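Local coordinates for protein pectinesterase 1 (Solanum lycopersicum, PDB 1XG2) that hydrolyses the methyl esters of pectin in the plant cell wall, releasing methanol and probably preparing the wall for softening as fruit ripens, at residues 302-305 and 306-309. Sequence-based numbering, arbitrary orientation. Where two conformers were deposited one is given.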
ATOM      1  N   SER A 302      -0.683  19.491   1.430  1.00 27.31           N
ATOM      2  CA  SER A 302       0.660  19.754   1.961  1.00 26.87           C
ATOM      3  C   SER A 302       1.768  19.244   1.063  1.00 26.09           C
ATOM      4  O   SER A 302       2.927  19.636   1.220  1.00 27.40           O
ATOM      5  CB  SER A 302       0.805  19.176   3.382  1.00 27.36           C
ATOM      6  OG  SER A 302       0.714  17.753   3.412  1.00 28.12           O
ATOM      7  N   TRP A 303       1.431  18.352   0.137  1.00 24.17           N
ATOM      8  CA  TRP A 303       2.391  17.863  -0.830  1.00 22.79           C
ATOM      9  C   TRP A 303       1.881  17.749  -2.274  1.00 22.49           C
ATOM     10  O   TRP A 303       2.682  17.661  -3.179  1.00 23.07           O
ATOM     11  CB  TRP A 303       2.966  16.512  -0.381  1.00 22.30           C
ATOM     12  CG  TRP A 303       1.945  15.454  -0.104  1.00 19.82           C
ATOM     13  CD1 TRP A 303       1.253  15.283   1.051  1.00 18.18           C
ATOM     14  CD2 TRP A 303       1.507  14.415  -0.991  1.00 16.20           C
ATOM     15  NE1 TRP A 303       0.410  14.207   0.946  1.00 16.97           N
ATOM     16  CE2 TRP A 303       0.551  13.648  -0.296  1.00 15.59           C
ATOM     17  CE3 TRP A 303       1.836  14.045  -2.302  1.00 14.41           C
ATOM     18  CZ2 TRP A 303      -0.090  12.540  -0.868  1.00 12.82           C
ATOM     19  CZ3 TRP A 303       1.204  12.939  -2.870  1.00 12.57           C
ATOM     20  CH2 TRP A 303       0.253  12.204  -2.156  1.00 12.80           C
ATOM     21  N   LEU A 304       0.581  17.730  -2.519  1.00 21.98           N
ATOM     22  CA  LEU A 304       0.124  17.545  -3.897  1.00 21.54           C
ATOM     23  C   LEU A 304       0.338  18.791  -4.727  1.00 22.20           C
ATOM     24  O   LEU A 304       0.669  18.693  -5.910  1.00 20.65           O
ATOM     25  CB  LEU A 304      -1.337  17.156  -3.961  1.00 21.34           C
ATOM     26  CG  LEU A 304      -1.586  15.664  -3.802  1.00 19.36           C
ATOM     27  CD1 LEU A 304      -3.090  15.408  -3.735  1.00 18.36           C
ATOM     28  CD2 LEU A 304      -0.919  14.853  -4.915  1.00 16.67           C
ATOM     29  N   ARG A 305       0.174  19.966  -4.110  1.00 22.57           N
ATOM     30  CA  ARG A 305       0.217  21.203  -4.889  1.00 23.51           C
ATOM     31  C   ARG A 305       1.551  21.383  -5.614  1.00 23.53           C
ATOM     32  O   ARG A 305       1.565  21.903  -6.732  1.00 24.79           O
ATOM     33  CB  ARG A 305      -0.193  22.450  -4.066  1.00 24.01           C
ATOM     34  CG  ARG A 305       0.763  22.733  -2.874  0.50 24.88           C
ATOM     35  CD  ARG A 305       0.579  24.090  -2.164  0.50 26.03           C
ATOM     36  NE  ARG A 305      -0.385  24.051  -1.055  0.50 26.51           N
ATOM     37  CZ  ARG A 305      -0.126  23.664   0.197  0.50 26.31           C
ATOM     38  NH1 ARG A 305       1.088  23.259   0.566  0.50 26.30           N
ATOM     39  NH2 ARG A 305      -1.104  23.689   1.098  0.50 25.92           N
ATOM     40  N   SER A 306       2.663  20.915  -5.042  1.00 22.94           N
ATOM     41  CA  SER A 306       3.954  21.102  -5.709  1.00 22.95           C
ATOM     42  C   SER A 306       4.234  20.120  -6.836  1.00 22.23           C
ATOM     43  O   SER A 306       5.230  20.266  -7.531  1.00 22.68           O
ATOM     44  CB  SER A 306       5.118  21.091  -4.710  1.00 23.50           C
ATOM     45  OG  SER A 306       4.846  22.009  -3.661  1.00 24.29           O
ATOM     46  N   THR A 307       3.374  19.122  -7.015  1.00 21.92           N
ATOM     47  CA  THR A 307       3.526  18.156  -8.113  1.00 21.11           C
ATOM     48  C   THR A 307       3.003  18.652  -9.450  1.00 20.42           C
ATOM     49  O   THR A 307       3.426  18.156 -10.489  1.00 20.90           O
ATOM     50  CB  THR A 307       2.806  16.821  -7.802  1.00 21.30           C
ATOM     51  OG1 THR A 307       1.381  17.028  -7.796  1.00 21.08           O
ATOM     52  CG2 THR A 307       3.144  16.292  -6.398  1.00 21.06           C
ATOM     53  N   GLY A 308       2.057  19.588  -9.429  1.00 19.32           N
ATOM     54  CA  GLY A 308       1.389  20.037 -10.636  1.00 18.30           C
ATOM     55  C   GLY A 308       0.144  19.239 -11.031  1.00 17.62           C
ATOM     56  O   GLY A 308      -0.644  19.712 -11.856  1.00 17.13           O
ATOM     57  N   VAL A 309      -0.042  18.042 -10.460  1.00 16.14           N
ATOM     58  CA  VAL A 309      -1.200  17.195 -10.784  1.00 15.81           C
ATOM     59  C   VAL A 309      -2.528  17.822 -10.352  1.00 15.29           C
ATOM     60  O   VAL A 309      -2.592  18.547  -9.351  1.00 14.50           O
ATOM     61  CB  VAL A 309      -1.074  15.761 -10.139  1.00 15.91           C
ATOM     62  CG1 VAL A 309      -1.398  15.796  -8.646  0.50 16.97           C
ATOM     63  CG2 VAL A 309      -1.977  14.763 -10.840  0.50 15.45           C
TER
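Thr307 grips the carbonyl oxygen of Leu304 twice, through its hydroxyl and its backbone amide, where the chain leads on from the helix that holds Leu304. Thr307 OG1 lies 2.6 Å from Leu304 O, in the carbonyl plane and on a lone pair; Thr307 N, 3.0 Å from the same Leu304 O, comes in from above that plane, 52° out of it. The same hydroxyl closes an ST turn by accepting from Val309 N, with Val309 N to Thr307 OG1 at 3.2 Å and an N-H...O angle of 157°. A chi1 of 68° sets OG1 between the backbone N and carbonyl carbon of Thr307, where it serves both partners. A valine here has no hydroxyl, so Leu304 O would keep only the out-of-plane donor of the two and Val309 N would probably lose its acceptor, leaving the turn freer to shift. Gly308 suits the bend: at its backbone angles, with positive phi, a beta carbon would collide with the carbonyl oxygen of Thr307. Further out, Trp303, Leu304 and Val309 pack on Phe142 of strand 140-144, laying this C-terminal segment against a sheet of the parallel beta-helix. Across the turn, Leu304 CD2 meets Val309 CG1 at 3.9 Å, while Thr307 CG2 sits 3.5 Å from Trp303 O.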